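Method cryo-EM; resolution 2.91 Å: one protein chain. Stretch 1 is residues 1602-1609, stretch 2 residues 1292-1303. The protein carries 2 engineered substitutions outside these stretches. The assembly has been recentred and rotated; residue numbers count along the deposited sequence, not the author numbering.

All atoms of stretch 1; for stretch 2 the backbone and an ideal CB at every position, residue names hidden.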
# COMPACT_ATOMS: atom_id res chain seq x y z
N THR A 1602 1.81 -51.99 -60.49
CA THR A 1602 1.93 -50.63 -60.99
C THR A 1602 2.15 -50.65 -62.50
O THR A 1602 2.83 -51.53 -63.03
CB THR A 1602 3.08 -49.90 -60.30
OG1 THR A 1602 4.29 -50.65 -60.46
CG2 THR A 1602 2.78 -49.72 -58.83
N THR A 1603 1.57 -49.67 -63.18
CA THR A 1603 1.73 -49.57 -64.62
C THR A 1603 3.21 -49.50 -64.97
O THR A 1603 3.91 -48.57 -64.57
CB THR A 1603 0.98 -48.34 -65.16
OG1 THR A 1603 1.10 -48.30 -66.58
CG2 THR A 1603 1.54 -47.06 -64.56
N ASP A 1604 3.68 -50.50 -65.72
CA ASP A 1604 5.07 -50.60 -66.13
C ASP A 1604 5.15 -50.86 -67.63
O ASP A 1604 5.96 -51.67 -68.10
CB ASP A 1604 5.79 -51.70 -65.35
CG ASP A 1604 5.08 -53.04 -65.46
OD1 ASP A 1604 4.02 -53.11 -66.11
OD2 ASP A 1604 5.59 -54.03 -64.89
N ARG A 1605 4.30 -50.18 -68.40
CA ARG A 1605 4.20 -50.47 -69.82
C ARG A 1605 5.48 -50.12 -70.57
O ARG A 1605 5.87 -50.85 -71.48
CB ARG A 1605 3.00 -49.73 -70.43
CG ARG A 1605 3.18 -48.23 -70.64
CD ARG A 1605 3.29 -47.46 -69.33
NE ARG A 1605 3.20 -46.02 -69.55
CZ ARG A 1605 2.07 -45.35 -69.67
NH1 ARG A 1605 0.90 -45.96 -69.61
NH2 ARG A 1605 2.11 -44.03 -69.88
N ASP A 1606 6.14 -49.02 -70.21
CA ASP A 1606 7.26 -48.51 -71.00
C ASP A 1606 8.60 -48.61 -70.27
O ASP A 1606 9.50 -49.30 -70.74
CB ASP A 1606 6.99 -47.06 -71.40
CG ASP A 1606 8.07 -46.47 -72.28
OD1 ASP A 1606 8.95 -47.24 -72.74
OD2 ASP A 1606 8.05 -45.25 -72.52
N ALA A 1607 8.74 -47.96 -69.11
CA ALA A 1607 10.04 -47.88 -68.46
C ALA A 1607 9.99 -47.06 -67.18
O ALA A 1607 8.95 -46.48 -66.83
CB ALA A 1607 11.08 -47.29 -69.40
N ASN A 1608 11.12 -47.00 -66.47
CA ASN A 1608 11.40 -46.08 -65.37
C ASN A 1608 10.67 -46.47 -64.09
O ASN A 1608 10.90 -45.83 -63.06
CB ASN A 1608 11.04 -44.63 -65.73
CG ASN A 1608 11.61 -44.21 -67.06
OD1 ASN A 1608 12.11 -45.03 -67.83
ND2 ASN A 1608 11.54 -42.91 -67.35
N LEU A 1609 9.81 -47.48 -64.11
CA LEU A 1609 9.13 -47.95 -62.91
C LEU A 1609 9.50 -49.39 -62.58
O LEU A 1609 8.95 -49.95 -61.62
CB LEU A 1609 7.61 -47.82 -63.08
CG LEU A 1609 7.13 -46.42 -63.43
CD1 LEU A 1609 5.67 -46.43 -63.82
CD2 LEU A 1609 7.37 -45.45 -62.29
N UNK A 1292 1.14 -39.97 -62.35
CA UNK A 1292 2.33 -40.68 -61.89
C UNK A 1292 2.94 -41.53 -62.99
O UNK A 1292 3.62 -42.52 -62.70
CB UNK A 1292 1.99 -41.56 -60.68
N UNK A 1293 2.71 -41.18 -64.25
CA UNK A 1293 3.42 -41.81 -65.35
C UNK A 1293 4.82 -41.24 -65.48
O UNK A 1293 5.16 -40.20 -64.90
CB UNK A 1293 2.65 -41.63 -66.66
N UNK A 1294 5.66 -41.94 -66.24
CA UNK A 1294 7.00 -41.45 -66.53
C UNK A 1294 6.88 -40.28 -67.49
O UNK A 1294 6.71 -40.45 -68.70
CB UNK A 1294 7.89 -42.55 -67.11
N UNK A 1295 6.94 -39.06 -66.95
CA UNK A 1295 6.74 -37.87 -67.76
C UNK A 1295 7.78 -37.80 -68.87
O UNK A 1295 8.78 -38.53 -68.88
CB UNK A 1295 6.80 -36.61 -66.89
N UNK A 1296 7.53 -36.91 -69.83
CA UNK A 1296 8.39 -36.82 -71.00
C UNK A 1296 9.83 -36.52 -70.61
O UNK A 1296 10.77 -37.11 -71.16
CB UNK A 1296 7.87 -35.75 -71.96
N UNK A 1297 10.03 -35.60 -69.66
CA UNK A 1297 11.38 -35.29 -69.22
C UNK A 1297 12.03 -36.51 -68.57
O UNK A 1297 13.22 -36.77 -68.80
CB UNK A 1297 11.37 -34.11 -68.25
N UNK A 1298 11.28 -37.26 -67.77
CA UNK A 1298 11.80 -38.52 -67.24
C UNK A 1298 12.05 -39.51 -68.38
O UNK A 1298 13.10 -40.17 -68.42
CB UNK A 1298 10.83 -39.12 -66.22
N UNK A 1299 11.11 -39.60 -69.32
CA UNK A 1299 11.29 -40.34 -70.56
C UNK A 1299 12.24 -39.63 -71.51
O UNK A 1299 12.39 -40.05 -72.66
CB UNK A 1299 9.94 -40.56 -71.24
N UNK A 1300 12.84 -38.53 -71.06
CA UNK A 1300 14.07 -38.01 -71.64
C UNK A 1300 15.22 -38.06 -70.65
O UNK A 1300 16.38 -38.02 -71.08
CB UNK A 1300 13.86 -36.57 -72.13
N UNK A 1301 14.94 -38.15 -69.35
CA UNK A 1301 15.97 -38.31 -68.34
C UNK A 1301 16.72 -39.62 -68.53
O UNK A 1301 17.91 -39.62 -68.83
CB UNK A 1301 15.36 -38.25 -66.94
N UNK A 1302 16.01 -40.73 -68.35
CA UNK A 1302 16.65 -42.05 -68.40
C UNK A 1302 17.13 -42.33 -69.82
O UNK A 1302 18.27 -42.79 -70.00
CB UNK A 1302 15.69 -43.14 -67.93
N UNK A 1303 16.33 -42.08 -70.86
CA UNK A 1303 16.80 -42.37 -72.22
C UNK A 1303 18.03 -41.59 -72.63
O UNK A 1303 18.75 -42.04 -73.53
CB UNK A 1303 15.68 -42.09 -73.22

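At position 1292 the ideal CB has nothing of stretch 1 within 5.5 Å and CA-to-CB runs sideways, so the visible atoms scarcely limit the choice. The residue is Tyr 1292, whose ring leads away from stretch 1.

At position 1293 the CA-to-CB bond also runs sideways, but the ideal CB lies 4.1 Å from Arg 1605 NH2. A guanidinium there would suit an acid, or an aromatic ring offering its face. The deposited Trp 1293, with chi1 at -74° (m), takes the second course. Arg 1605 CZ sits 3.9 Å from the centroid of the five-membered ring and 10° off its normal, a cation-pi contact over the face; Arg 1605 NH2 comes within 3.2 Å of Trp 1293 CD2. The ring also meets Thr 1603, with Thr 1603 CG2 3.9 Å from Trp 1293 CD1.

At 1294, CA-to-CB points toward stretch 1, and the ideal CB is 3.7 Å from Asn 1608 ND2 and 4.1 Å from Ala 1607 O. With neighbours this near, a small side chain fits readily. Ala 1294 packs its methyl against both.

Position 1295 points away, and 1296 and 1297 are out of reach; stretch 1 is silent about all three, which are Thr 1295, Ala 1296 and Gln 1297.

Position 1298 points toward stretch 1, its ideal CB 4.0 Å from Asn 1608 ND2. An amide donor so close favours a short acceptor: Asp, Asn or perhaps Ser. Asp 1298 accepts a very short hydrogen bond from Asn 1608 ND2 to Asp 1298 OD2 (2.5 Å, 163°). Asn 1608 ND2 also makes a weak one to Asp 1298 O (3.3 Å, 121°).

From 1299 the bond runs sideways, with Asp 1606 OD2 5.2 Å from the ideal CB. A long basic chain would suit the charge, as would a polar one. Lys 1299 brings its aliphatic part alongside, Lys 1299 CD being 3.3 Å from Asp 1606 OD2, while NZ extends beyond the carboxylate.

Positions 1300, pointing away, and 1301, sideways, have nothing within 5.5 Å of their ideal CB; they hold Glu 1300 and Ala 1301.

Position 1302 points toward stretch 1, its ideal CB 4.0 Å from Asn 1608 OD1. A donor could answer that oxygen, or an aliphatic chain could cover the amide. Ile 1302 does the latter, its CD1 3.4 Å from Asn 1608 CG.

Position 1303 is sideways and unconstrained by stretch 1; Pro 1303 fits its phi of -61°.

Stretch 2 1292-1303: YWATAQDKEAIP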
# COMPACT_ATOMS: atom_id res chain seq x y z
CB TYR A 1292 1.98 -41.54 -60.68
CG TYR A 1292 1.33 -40.76 -59.56
CD1 TYR A 1292 1.79 -39.49 -59.21
CD2 TYR A 1292 0.25 -41.28 -58.86
CE1 TYR A 1292 1.20 -38.77 -58.19
CE2 TYR A 1292 -0.35 -40.56 -57.84
CZ TYR A 1292 0.13 -39.31 -57.51
OH TYR A 1292 -0.47 -38.60 -56.49
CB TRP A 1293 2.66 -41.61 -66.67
CG TRP A 1293 1.43 -42.44 -66.81
CD1 TRP A 1293 1.03 -43.46 -66.00
CD2 TRP A 1293 0.43 -42.32 -67.83
NE1 TRP A 1293 -0.16 -43.99 -66.45
CE2 TRP A 1293 -0.55 -43.31 -67.57
CE3 TRP A 1293 0.26 -41.48 -68.93
CZ2 TRP A 1293 -1.67 -43.47 -68.38
CZ3 TRP A 1293 -0.85 -41.65 -69.73
CH2 TRP A 1293 -1.81 -42.63 -69.45
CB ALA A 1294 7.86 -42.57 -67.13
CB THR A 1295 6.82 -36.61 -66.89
OG1 THR A 1295 6.57 -35.46 -67.70
CG2 THR A 1295 8.18 -36.48 -66.23
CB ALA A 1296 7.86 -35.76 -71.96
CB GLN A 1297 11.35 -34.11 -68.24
CG GLN A 1297 11.27 -32.75 -68.92
CD GLN A 1297 10.05 -32.61 -69.81
OE1 GLN A 1297 10.16 -32.42 -71.02
NE2 GLN A 1297 8.86 -32.69 -69.20
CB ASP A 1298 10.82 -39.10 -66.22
CG ASP A 1298 11.42 -40.24 -65.43
OD1 ASP A 1298 12.42 -40.01 -64.71
OD2 ASP A 1298 10.90 -41.37 -65.52
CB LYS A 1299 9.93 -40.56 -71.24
CG LYS A 1299 9.94 -41.66 -72.29
CD LYS A 1299 8.54 -41.96 -72.80
CE LYS A 1299 7.95 -40.79 -73.58
NZ LYS A 1299 6.61 -41.11 -74.14
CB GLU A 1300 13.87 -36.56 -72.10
CG GLU A 1300 15.06 -35.95 -72.83
CD GLU A 1300 15.41 -36.70 -74.10
OE1 GLU A 1300 14.58 -37.52 -74.56
OE2 GLU A 1300 16.51 -36.47 -74.65
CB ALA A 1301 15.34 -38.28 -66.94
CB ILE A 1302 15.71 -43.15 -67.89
CG1 ILE A 1302 15.83 -43.24 -66.36
CG2 ILE A 1302 16.04 -44.49 -68.54
CD1 ILE A 1302 14.75 -44.07 -65.69
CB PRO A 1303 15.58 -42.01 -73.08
CG PRO A 1303 14.43 -42.29 -72.19
CD PRO A 1303 14.88 -41.79 -70.84
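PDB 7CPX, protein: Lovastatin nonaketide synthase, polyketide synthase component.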